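Local structure of CAS6A (Thermus thermophilus, 4C97) at residues A8-V13 with P76-L81; G182-A187 with D192-V197; S225-K230 with G236-E241. The protein probably acts as a CRISPR-associated endoribonuclease of the Cas6 family, cutting precursor CRISPR RNA in antiviral defence. The protein carries 1 engineered substitution. All blocks are in the same frame, centred on the assembly; numbering follows the deposited sequence.

Contact 1: residues A8-V13 with P76-L81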
ATOM      1  N   ALA A   8      -2.221  -6.454  -8.020  1.00 13.05           N
ATOM      2  CA  ALA A   8      -1.299  -5.730  -8.878  1.00 12.65           C
ATOM      3  C   ALA A   8      -1.134  -4.282  -8.456  1.00 17.01           C
ATOM      4  O   ALA A   8      -2.037  -3.693  -7.861  1.00 14.88           O
ATOM      5  CB  ALA A   8      -1.792  -5.784 -10.304  1.00 16.05           C
ATOM      6  N   ALA A   9       0.043  -3.741  -8.750  1.00 14.43           N
ATOM      7  CA  ALA A   9       0.317  -2.315  -8.604  1.00 14.24           C
ATOM      8  C   ALA A   9       0.929  -1.882  -9.908  1.00 13.14           C
ATOM      9  O   ALA A   9       2.037  -2.301 -10.277  1.00 14.11           O
ATOM     10  CB  ALA A   9       1.281  -2.064  -7.451  1.00 13.50           C
ATOM     11  N   LEU A  10       0.177  -1.054 -10.632  1.00 11.75           N
ATOM     12  CA  LEU A  10       0.654  -0.510 -11.880  1.00 12.30           C
ATOM     13  C   LEU A  10       1.136   0.913 -11.684  1.00 12.93           C
ATOM     14  O   LEU A  10       0.469   1.724 -11.016  1.00 14.33           O
ATOM     15  CB  LEU A  10      -0.467  -0.526 -12.907  1.00 15.80           C
ATOM     16  CG  LEU A  10      -0.783  -1.882 -13.535  1.00 25.22           C
ATOM     17  CD1 LEU A  10      -1.332  -2.864 -12.529  1.00 30.86           C
ATOM     18  CD2 LEU A  10      -1.787  -1.678 -14.669  1.00 29.20           C
ATOM     19  N   VAL A  11       2.281   1.216 -12.282  1.00 14.08           N
ATOM     20  CA  VAL A  11       2.883   2.536 -12.177  1.00 12.83           C
ATOM     21  C   VAL A  11       2.709   3.334 -13.464  1.00 17.27           C
ATOM     22  O   VAL A  11       3.020   2.846 -14.554  1.00 15.18           O
ATOM     23  CB  VAL A  11       4.371   2.455 -11.832  1.00 13.04           C
ATOM     24  CG1 VAL A  11       5.036   3.828 -11.945  1.00 15.71           C
ATOM     25  CG2 VAL A  11       4.567   1.912 -10.392  1.00 14.26           C
ATOM     26  N   LEU A  12       2.205   4.557 -13.328  1.00 15.81           N
ATOM     27  CA  LEU A  12       2.113   5.494 -14.453  1.00 14.99           C
ATOM     28  C   LEU A  12       3.302   6.431 -14.384  1.00 15.58           C
ATOM     29  O   LEU A  12       3.403   7.265 -13.457  1.00 15.29           O
ATOM     30  CB  LEU A  12       0.825   6.330 -14.384  1.00 16.85           C
ATOM     31  CG  LEU A  12      -0.502   5.663 -14.737  1.00 27.23           C
ATOM     32  CD1 LEU A  12      -0.684   4.323 -14.050  1.00 36.12           C
ATOM     33  CD2 LEU A  12      -1.658   6.601 -14.396  1.00 29.45           C
ATOM     34  N   VAL A  13       4.188   6.286 -15.367  1.00 16.63           N
ATOM     35  CA  VAL A  13       5.361   7.132 -15.495  1.00 17.65           C
ATOM     36  C   VAL A  13       4.897   8.412 -16.176  1.00 21.60           C
ATOM     37  O   VAL A  13       4.299   8.369 -17.245  1.00 21.80           O
ATOM     38  CB  VAL A  13       6.474   6.453 -16.310  1.00 21.82           C
ATOM     39  CG1 VAL A  13       7.666   7.381 -16.485  1.00 22.40           C
ATOM     40  CG2 VAL A  13       6.898   5.168 -15.640  1.00 23.08           C
ATOM     41  N   PRO A  76      -6.558  -2.929 -18.570  1.00 35.99           N
ATOM     42  CA  PRO A  76      -6.590  -2.537 -19.985  1.00 36.51           C
ATOM     43  C   PRO A  76      -6.881  -1.056 -20.166  1.00 33.63           C
ATOM     44  O   PRO A  76      -6.345  -0.411 -21.066  1.00 31.06           O
ATOM     45  CB  PRO A  76      -7.744  -3.377 -20.566  1.00 42.50           C
ATOM     46  CG  PRO A  76      -7.962  -4.470 -19.598  1.00 43.82           C
ATOM     47  CD  PRO A  76      -7.608  -3.913 -18.256  1.00 37.09           C
ATOM     48  N   ARG A  77      -7.734  -0.514 -19.308  1.00 36.67           N
ATOM     49  CA  ARG A  77      -8.080   0.897 -19.393  1.00 40.45           C
ATOM     50  C   ARG A  77      -6.871   1.748 -18.983  1.00 28.10           C
ATOM     51  O   ARG A  77      -6.602   2.780 -19.588  1.00 28.43           O
ATOM     52  CB  ARG A  77      -9.298   1.186 -18.516  1.00 48.58           C
ATOM     53  CG  ARG A  77      -9.788   2.615 -18.561  1.00 49.65           C
ATOM     54  CD  ARG A  77     -10.622   2.903 -19.804  1.00 56.85           C
ATOM     55  NE  ARG A  77     -10.908   4.331 -19.924  1.00 59.41           N
ATOM     56  CZ  ARG A  77      -9.999   5.250 -20.241  1.00 59.10           C
ATOM     57  NH1 ARG A  77      -8.737   4.896 -20.474  1.00 47.13           N
ATOM     58  NH2 ARG A  77     -10.350   6.526 -20.322  1.00 67.83           N
ATOM     59  N   LEU A  78      -6.119   1.293 -17.981  1.00 26.86           N
ATOM     60  CA  LEU A  78      -4.899   2.002 -17.600  1.00 25.86           C
ATOM     61  C   LEU A  78      -3.878   1.934 -18.728  1.00 26.79           C
ATOM     62  O   LEU A  78      -3.283   2.943 -19.080  1.00 31.09           O
ATOM     63  CB  LEU A  78      -4.321   1.471 -16.292  1.00 24.62           C
ATOM     64  CG  LEU A  78      -5.161   1.753 -15.044  1.00 23.96           C
ATOM     65  CD1 LEU A  78      -4.605   0.982 -13.850  1.00 25.96           C
ATOM     66  CD2 LEU A  78      -5.222   3.238 -14.731  1.00 23.93           C
ATOM     67  N   TYR A  79      -3.698   0.762 -19.335  1.00 32.22           N
ATOM     68  CA  TYR A  79      -2.752   0.666 -20.444  1.00 28.57           C
ATOM     69  C   TYR A  79      -3.087   1.596 -21.604  1.00 30.75           C
ATOM     70  O   TYR A  79      -2.188   2.112 -22.263  1.00 38.40           O
ATOM     71  CB  TYR A  79      -2.607  -0.780 -20.915  1.00 35.00           C
ATOM     72  CG  TYR A  79      -1.660  -1.541 -20.029  1.00 35.11           C
ATOM     73  CD1 TYR A  79      -0.290  -1.364 -20.141  1.00 44.45           C
ATOM     74  CD2 TYR A  79      -2.131  -2.403 -19.054  1.00 39.65           C
ATOM     75  CE1 TYR A  79       0.584  -2.043 -19.326  1.00 45.10           C
ATOM     76  CE2 TYR A  79      -1.263  -3.086 -18.227  1.00 40.95           C
ATOM     77  CZ  TYR A  79       0.093  -2.902 -18.367  1.00 42.75           C
ATOM     78  OH  TYR A  79       0.957  -3.587 -17.546  1.00 45.73           O
ATOM     79  N   ALA A  80      -4.371   1.832 -21.849  1.00 35.21           N
ATOM     80  CA  ALA A  80      -4.782   2.703 -22.943  1.00 35.66           C
ATOM     81  C   ALA A  80      -4.427   4.167 -22.685  1.00 35.14           C
ATOM     82  O   ALA A  80      -4.565   4.999 -23.580  1.00 36.76           O
ATOM     83  CB  ALA A  80      -6.268   2.567 -23.195  1.00 35.39           C
ATOM     84  N   LEU A  81      -3.971   4.479 -21.472  1.00 35.81           N
ATOM     85  CA  LEU A  81      -3.599   5.853 -21.135  1.00 34.48           C
ATOM     86  C   LEU A  81      -2.243   6.252 -21.710  1.00 30.67           C
ATOM     87  O   LEU A  81      -1.922   7.440 -21.770  1.00 29.44           O
ATOM     88  CB  LEU A  81      -3.586   6.058 -19.610  1.00 28.94           C
ATOM     89  CG  LEU A  81      -4.929   5.885 -18.915  1.00 35.87           C
ATOM     90  CD1 LEU A  81      -4.741   5.928 -17.409  1.00 45.88           C
ATOM     91  CD2 LEU A  81      -5.926   6.947 -19.379  1.00 45.16           C
TER
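The backbone N of Leu81 donates to O of Leu78 at 2.9 Å, and this one turn of chain delivers two leucines to strand 6-15. The contact illustrates helix-on-sheet packing in a ferredoxin-like fold: the strand order 2-3-1-5-4, with helices 22-36 and 68-79 as its two crossovers, marks residues 8-13 as the first and central strand of the N-terminal domain. Everything between the two segments is apolar, and together they bury 207 Å². Leu10 and Leu12 stand on the same face of the strand and both point at 76-81. In Leu10, a chi1 of -77° and a chi2 of 66° turn CD2 anti to CA, so that this methyl is the outermost atom of the side chain. It meets CD1 of Leu78 at 4.0 Å, the two side chains slanting across each other. The same methyl touches CE2 of Tyr79 at 3.9 Å. Farther along, CD2 of Leu12 reaches CD1 of Leu81 more loosely, at 4.4 Å. Leu78 and Leu81 also press on Leu32 and Phe28 of helix 22-36, which joins the second helix on this side of the sheet. Tyr79 is the exception in direction: its CB sets off away from the strand, yet the ring swings back, and its side chain and that of Leu10 cross at about a right angle; beyond the ring the phenol OH is hydrogen-bonded to OE1 of Gln99 on strand 91-109.

Contact 2: residues G182-A187 with D192-V197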
ATOM      1  N   GLY A 182      12.577   7.394  12.091  1.00 11.97           N
ATOM      2  CA  GLY A 182      11.758   8.167  11.181  1.00 11.60           C
ATOM      3  C   GLY A 182      11.220   9.429  11.784  1.00 12.10           C
ATOM      4  O   GLY A 182      11.714   9.901  12.820  1.00 13.02           O
ATOM      5  N   ARG A 183      10.209   9.967  11.128  1.00 11.67           N
ATOM      6  CA  ARG A 183       9.624  11.240  11.570  1.00 12.35           C
ATOM      7  C   ARG A 183       8.228  11.365  11.004  1.00 11.61           C
ATOM      8  O   ARG A 183       7.875  10.662  10.055  1.00 12.61           O
ATOM      9  CB  ARG A 183      10.476  12.421  11.114  1.00 13.73           C
ATOM     10  CG  ARG A 183      10.467  12.631   9.632  1.00 15.98           C
ATOM     11  CD  ARG A 183      11.223  13.849   9.146  1.00 29.02           C
ATOM     12  NE  ARG A 183      11.223  13.862   7.677  1.00 48.81           N
ATOM     13  CZ  ARG A 183      11.836  14.765   6.916  1.00 66.20           C
ATOM     14  NH1 ARG A 183      12.522  15.756   7.464  1.00 65.12           N
ATOM     15  NH2 ARG A 183      11.763  14.661   5.596  1.00 73.43           N
ATOM     16  N   THR A 184       7.448  12.279  11.554  1.00 12.18           N
ATOM     17  CA  THR A 184       6.129  12.523  11.028  1.00 11.77           C
ATOM     18  C   THR A 184       6.126  13.748  10.131  1.00 16.12           C
ATOM     19  O   THR A 184       6.859  14.723  10.353  1.00 14.38           O
ATOM     20  CB  THR A 184       5.108  12.657  12.150  1.00 12.06           C
ATOM     21  OG1 THR A 184       5.542  13.679  13.050  1.00 13.47           O
ATOM     22  CG2 THR A 184       4.937  11.333  12.877  1.00 14.52           C
ATOM     23  N   LEU A 185       5.300  13.677   9.094  1.00 14.00           N
ATOM     24  CA  LEU A 185       5.160  14.764   8.141  1.00 14.67           C
ATOM     25  C   LEU A 185       3.679  15.100   8.019  1.00 17.05           C
ATOM     26  O   LEU A 185       2.822  14.238   8.208  1.00 13.85           O
ATOM     27  CB  LEU A 185       5.699  14.366   6.756  1.00 17.12           C
ATOM     28  CG  LEU A 185       7.189  14.040   6.607  1.00 21.75           C
ATOM     29  CD1 LEU A 185       7.487  13.588   5.178  1.00 26.00           C
ATOM     30  CD2 LEU A 185       8.077  15.228   6.992  1.00 27.11           C
ATOM     31  N   PRO A 186       3.366  16.368   7.713  1.00 18.97           N
ATOM     32  CA  PRO A 186       1.945  16.710   7.618  1.00 17.41           C
ATOM     33  C   PRO A 186       1.233  16.033   6.471  1.00 14.08           C
ATOM     34  O   PRO A 186       1.794  15.836   5.394  1.00 14.98           O
ATOM     35  CB  PRO A 186       1.965  18.221   7.359  1.00 26.08           C
ATOM     36  CG  PRO A 186       3.241  18.700   7.935  1.00 32.60           C
ATOM     37  CD  PRO A 186       4.222  17.566   7.656  1.00 26.77           C
ATOM     38  N   ALA A 187      -0.010  15.659   6.718  1.00 15.63           N
ATOM     39  CA  ALA A 187      -0.889  15.133   5.688  1.00 14.00           C
ATOM     40  C   ALA A 187      -1.746  16.293   5.233  1.00 13.52           C
ATOM     41  O   ALA A 187      -2.728  16.638   5.876  1.00 14.31           O
ATOM     42  CB  ALA A 187      -1.738  14.027   6.251  1.00 11.78           C
ATOM     43  N   ASP A 192      -5.286  18.627  10.985  1.00 21.18           N
ATOM     44  CA  ASP A 192      -4.532  18.291  12.187  1.00 23.21           C
ATOM     45  C   ASP A 192      -4.028  16.865  12.157  1.00 19.60           C
ATOM     46  O   ASP A 192      -4.197  16.137  13.124  1.00 26.15           O
ATOM     47  CB  ASP A 192      -5.382  18.468  13.462  1.00 37.86           C
ATOM     48  CG  ASP A 192      -5.862  19.895  13.672  1.00 62.42           C
ATOM     49  OD1 ASP A 192      -5.123  20.837  13.310  1.00 76.32           O
ATOM     50  OD2 ASP A 192      -6.976  20.076  14.220  1.00 56.94           O
ATOM     51  N   THR A 193      -3.440  16.459  11.038  1.00 15.98           N
ATOM     52  CA  THR A 193      -2.985  15.095  10.862  1.00 14.33           C
ATOM     53  C   THR A 193      -1.565  15.068  10.342  1.00 17.05           C
ATOM     54  O   THR A 193      -1.239  15.758   9.388  1.00 15.27           O
ATOM     55  CB  THR A 193      -3.886  14.357   9.863  1.00 13.52           C
ATOM     56  OG1 THR A 193      -5.223  14.328  10.369  1.00 19.40           O
ATOM     57  CG2 THR A 193      -3.409  12.924   9.611  1.00 12.83           C
ATOM     58  N   ALA A 194      -0.718  14.279  11.001  1.00 15.97           N
ATOM     59  CA  ALA A 194       0.590  13.945  10.457  1.00 17.23           C
ATOM     60  C   ALA A 194       0.665  12.442  10.266  1.00 12.63           C
ATOM     61  O   ALA A 194      -0.180  11.694  10.776  1.00 13.97           O
ATOM     62  CB  ALA A 194       1.705  14.419  11.370  1.00 16.65           C
ATOM     63  N   GLY A 195       1.639  12.004   9.474  1.00 11.01           N
ATOM     64  CA  GLY A 195       1.881  10.593   9.290  1.00  8.79           C
ATOM     65  C   GLY A 195       3.352  10.251   9.350  1.00  8.88           C
ATOM     66  O   GLY A 195       4.211  11.051   8.989  1.00 10.99           O
ATOM     67  N   PHE A 196       3.638   9.047   9.837  1.00  8.70           N
ATOM     68  CA  PHE A 196       5.009   8.560   9.944  1.00 11.66           C
ATOM     69  C   PHE A 196       5.607   8.176   8.600  1.00  9.38           C
ATOM     70  O   PHE A 196       4.943   7.550   7.772  1.00  8.96           O
ATOM     71  CB  PHE A 196       5.041   7.328  10.837  1.00  8.64           C
ATOM     72  CG  PHE A 196       6.434   6.813  11.110  1.00  9.76           C
ATOM     73  CD1 PHE A 196       7.202   7.387  12.097  1.00 13.26           C
ATOM     74  CD2 PHE A 196       6.958   5.740  10.399  1.00  9.79           C
ATOM     75  CE1 PHE A 196       8.472   6.920  12.352  1.00 11.18           C
ATOM     76  CE2 PHE A 196       8.230   5.271  10.665  1.00  9.60           C
ATOM     77  CZ  PHE A 196       8.976   5.844  11.631  1.00 10.52           C
ATOM     78  N   VAL A 197       6.873   8.543   8.423  1.00  9.44           N
ATOM     79  CA  VAL A 197       7.707   8.103   7.313  1.00  9.07           C
ATOM     80  C   VAL A 197       9.024   7.627   7.888  1.00  9.58           C
ATOM     81  O   VAL A 197       9.605   8.297   8.772  1.00 12.41           O
ATOM     82  CB  VAL A 197       7.954   9.250   6.310  1.00 13.77           C
ATOM     83  CG1 VAL A 197       8.933   8.860   5.232  1.00 22.99           C
ATOM     84  CG2 VAL A 197       6.636   9.661   5.656  1.00 13.42           C
TER
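Arg183 pairs with Val197, and Leu185 with Gly195, as antiparallel hydrogen-bonded pairs of a beta hairpin whose strand directions differ by 145°. Both bonds of the Leu185-Gly195 pair measure 2.8 Å between N and O, and at the open end of the hairpin N of Arg183 and O of Val197 lie 3.0 Å apart. Nearer the turn, N of Ala187 still reaches O of Thr193 at 2.9 Å in a nearly straight bond, although the donor is tilted from the carbonyl plane. One face of the pairing carries Arg183, Leu185 and Val197. There CD1 of Leu185 meets CG2 of Val197 at 4.0 Å, while its other methyl, CD2, lies above one face of the Arg183 guanidinium, displaced toward its rim. On the other face lie Thr184 and Phe196. Having CG anti to the backbone N (chi1 -175°) carries the Phe196 ring along the strand toward Gly182, and CZ comes within 3.7 Å of CA of Gly182, a residue with no side chain to obstruct it. Toward the turn, CB of Ala187 rests 3.9 Å from CG2 of Thr193, whose OG1 is hydrogen-bonded to ND1 of His138. Strand 194-197 is the outermost strand of its sheet within the chain. Phe131 of strand 129-134 packs on Ala187 and Thr193, Pro129 packs on Val197, and the Phe196 backbone bonds to Thr130.

Contact 3: residues S225-K230 with G236-E241. With SO4 (sulfate ion), chain C; SO4 (sulfate ion), chain D.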
ATOM      1  N   SER A 225      -1.269  -3.126  -0.648  1.00 10.27           N
ATOM      2  CA  SER A 225      -2.374  -2.503   0.084  1.00  8.11           C
ATOM      3  C   SER A 225      -2.036  -1.136   0.682  1.00  9.03           C
ATOM      4  O   SER A 225      -2.900  -0.255   0.826  1.00 11.92           O
ATOM      5  CB  SER A 225      -2.838  -3.406   1.222  1.00 14.80           C
ATOM      6  OG  SER A 225      -1.787  -3.607   2.133  1.00 15.08           O
ATOM      7  N   GLY A 226      -0.781  -0.969   1.058  1.00 10.41           N
ATOM      8  CA  GLY A 226      -0.407   0.139   1.910  1.00 11.95           C
ATOM      9  C   GLY A 226      -0.883  -0.114   3.323  1.00 11.88           C
ATOM     10  O   GLY A 226      -1.475  -1.154   3.640  1.00 11.33           O
ATOM     11  N   VAL A 227      -0.615   0.851   4.190  1.00  9.27           N
ATOM     12  CA  VAL A 227      -0.855   0.666   5.615  1.00  9.04           C
ATOM     13  C   VAL A 227      -1.677   1.824   6.177  1.00  9.02           C
ATOM     14  O   VAL A 227      -1.405   2.981   5.884  1.00 10.69           O
ATOM     15  CB  VAL A 227       0.463   0.607   6.383  1.00 10.33           C
ATOM     16  CG1 VAL A 227       0.196   0.559   7.881  1.00  9.56           C
ATOM     17  CG2 VAL A 227       1.310  -0.609   5.974  1.00  8.37           C
ATOM     18  N   GLY A 228      -2.669   1.497   6.992  1.00  9.05           N
ATOM     19  CA  GLY A 228      -3.434   2.504   7.708  1.00  9.52           C
ATOM     20  C   GLY A 228      -4.486   3.219   6.893  1.00 12.87           C
ATOM     21  O   GLY A 228      -5.048   2.664   5.942  1.00 10.56           O
ATOM     22  N   ALA A 229      -4.745   4.455   7.274  1.00 11.40           N
ATOM     23  CA  ALA A 229      -5.877   5.215   6.759  1.00 10.13           C
ATOM     24  C   ALA A 229      -5.549   5.990   5.496  1.00 10.69           C
ATOM     25  O   ALA A 229      -4.412   6.396   5.272  1.00  9.98           O
ATOM     26  CB  ALA A 229      -6.361   6.166   7.830  1.00 10.09           C
ATOM     27  N   LYS A 230      -6.583   6.220   4.694  1.00 12.83           N
ATOM     28  CA  LYS A 230      -6.517   7.098   3.532  1.00 13.35           C
ATOM     29  C   LYS A 230      -5.473   6.644   2.525  1.00 11.14           C
ATOM     30  O   LYS A 230      -4.820   7.457   1.881  1.00  9.43           O
ATOM     31  CB  LYS A 230      -6.334   8.548   3.979  1.00 11.78           C
ATOM     32  CG  LYS A 230      -7.408   8.884   4.993  1.00 18.99           C
ATOM     33  CD  LYS A 230      -8.161  10.149   4.716  1.00 26.01           C
ATOM     34  CE  LYS A 230      -9.265  10.351   5.751  1.00 25.89           C
ATOM     35  NZ  LYS A 230     -10.577   9.820   5.271  1.00 33.46           N
ATOM     36  N   GLY A 236       0.302   6.070   3.530  1.00  7.81           N
ATOM     37  CA  GLY A 236       0.527   4.687   3.920  1.00  9.51           C
ATOM     38  C   GLY A 236       1.208   3.802   2.891  1.00  9.68           C
ATOM     39  O   GLY A 236       1.129   2.574   2.995  1.00  9.66           O
ATOM     40  N   ARG A 237       1.911   4.400   1.931  1.00  8.50           N
ATOM     41  CA  ARG A 237       2.615   3.626   0.936  1.00  9.88           C
ATOM     42  C   ARG A 237       3.803   2.989   1.653  1.00 10.31           C
ATOM     43  O   ARG A 237       4.556   3.662   2.360  1.00  9.67           O
ATOM     44  CB  ARG A 237       3.038   4.494  -0.245  1.00  7.64           C
ATOM     45  CG  ARG A 237       3.839   3.740  -1.278  1.00  7.85           C
ATOM     46  CD  ARG A 237       3.894   4.480  -2.607  1.00 10.78           C
ATOM     47  NE  ARG A 237       4.364   5.858  -2.555  1.00 12.41           N
ATOM     48  CZ  ARG A 237       5.640   6.224  -2.555  1.00 10.81           C
ATOM     49  NH1 ARG A 237       6.597   5.306  -2.558  1.00 13.42           N
ATOM     50  NH2 ARG A 237       5.970   7.500  -2.556  1.00 11.95           N
ATOM     51  N   ALA A 238       3.933   1.680   1.527  1.00  9.83           N
ATOM     52  CA  ALA A 238       4.896   0.947   2.327  1.00  9.66           C
ATOM     53  C   ALA A 238       5.369  -0.275   1.600  1.00 13.14           C
ATOM     54  O   ALA A 238       4.690  -0.770   0.715  1.00  9.11           O
ATOM     55  CB  ALA A 238       4.282   0.540   3.645  1.00  9.50           C
ATOM     56  N   ARG A 239       6.537  -0.749   1.999  1.00  8.97           N
ATOM     57  CA  ARG A 239       7.023  -2.030   1.503  1.00 10.18           C
ATOM     58  C   ARG A 239       7.920  -2.728   2.510  1.00 11.05           C
ATOM     59  O   ARG A 239       8.553  -2.091   3.350  1.00 11.29           O
ATOM     60  CB  ARG A 239       7.786  -1.848   0.196  1.00 12.05           C
ATOM     61  CG  ARG A 239       9.124  -1.158   0.324  1.00 14.20           C
ATOM     62  CD  ARG A 239       9.771  -0.906  -1.046  1.00 20.92           C
ATOM     63  NE  ARG A 239       9.831  -2.131  -1.834  1.00 25.28           N
ATOM     64  CZ  ARG A 239       9.922  -2.182  -3.160  1.00 27.83           C
ATOM     65  NH1 ARG A 239       9.953  -1.067  -3.878  1.00 30.07           N
ATOM     66  NH2 ARG A 239       9.966  -3.357  -3.766  1.00 31.57           N
ATOM     67  N   ALA A 240       8.001  -4.051   2.397  1.00  9.67           N
ATOM     68  CA  ALA A 240       8.923  -4.804   3.222  1.00 10.43           C
ATOM     69  C   ALA A 240      10.335  -4.731   2.672  1.00 17.62           C
ATOM     70  O   ALA A 240      10.536  -4.693   1.457  1.00 16.54           O
ATOM     71  CB  ALA A 240       8.484  -6.262   3.343  1.00 12.11           C
ATOM     72  N   GLU A 241      11.305  -4.724   3.589  1.00 15.13           N
ATOM     73  CA  GLU A 241      12.729  -4.650   3.262  1.00 20.31           C
ATOM     74  C   GLU A 241      13.448  -5.770   3.967  1.00 21.44           C
ATOM     75  O   GLU A 241      12.851  -6.512   4.740  1.00 24.37           O
ATOM     76  CB  GLU A 241      13.356  -3.351   3.791  1.00 25.70           C
ATOM     77  CG  GLU A 241      12.815  -2.066   3.236  1.00 24.41           C
ATOM     78  CD  GLU A 241      13.621  -0.855   3.692  1.00 26.13           C
ATOM     79  OE1 GLU A 241      14.031  -0.803   4.873  1.00 31.83           O
ATOM     80  OE2 GLU A 241      13.852   0.046   2.863  1.00 29.41           O
TER
HETATM   81  S   SO4 C1240     -12.203  10.727   2.373  1.00 26.89           S
HETATM   82  O1  SO4 C1240     -10.768  10.597   2.293  1.00 28.62           O
HETATM   83  O2  SO4 C1240     -12.523  11.085   3.748  1.00 36.80           O
HETATM   84  O3  SO4 C1240     -12.633  11.751   1.435  1.00 24.75           O
HETATM   85  O4  SO4 C1240     -12.858   9.481   2.003  1.00 40.14           O
HETATM   86  S   SO4 D1241      10.164   6.677  -2.809  1.00 44.75           S
HETATM   87  O1  SO4 D1241       9.747   5.283  -2.859  1.00 45.72           O
HETATM   88  O2  SO4 D1241      10.569   6.974  -1.434  1.00 46.89           O
HETATM   89  O3  SO4 D1241      11.299   6.877  -3.702  1.00 50.52           O
HETATM   90  O4  SO4 D1241       9.116   7.621  -3.179  1.00 33.61           O
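This is a buried clasp of main chain at the base of a glycine-rich loop, the signature of Cas6 and related RAMP proteins, where the chain passes from helix 209-225 to strand 238-241 of the C-terminal ferredoxin-like domain. Val227 and Gly236 close it: N of Val227 donates to O of Gly236 at 2.7 Å, bent to 147° at the hydrogen, and CA of Gly236 approaches O of Val227 at 3.2 Å in a CA-H...O contact. Gly226, Gly228 and Gly236 all have positive phi, and with no side chain at Gly236 its CA can lie this close to O of Val227. The one side-chain touch brings CG2 of Val227 to 3.9 Å from CB of Ala238. Flanking residues turn outward to bind sulfate, probably from the crystallisation liquor. Arg237 presents an edge of its guanidinium with the sulfur in its plane, NH1 to O1 and NH2 to O4 each at 3.2 Å, and Trp104 and Arg125 also bond to that sulfate. Lys230, bent at chi2 and chi4, sets NZ 2.8 Å from O2 of a second sulfate. Such basic anion sites are consistent with RNA phosphate binding. Inward, Val227 packs on Val147 and Leu151 of helix 144-158 and on Phe126 of strand 121-127, while the Arg237 backbone bonds to Ala127, the partner strand's last residue.

Overall arrangement
The three contacts show how chemistry follows position in a protein built from two ferredoxin-like domains. Contact 1 is a core contact of the first domain, leucine against leucine and tyrosine, fixing a helix to the central strand. Contacts 2 and 3 reach the same sheet of the second domain through its two outermost strands, 194-197 and 238-241, and their centres lie about 14 Å apart. Both rely on backbone bonds, but contact 2 is a regular, partly exposed hairpin, whereas contact 3 is a buried loop closure with charged arms turned to anions. Contact 1 stands apart, its centre about 29 Å from that of contact 2 and about 20 Å from that of contact 3.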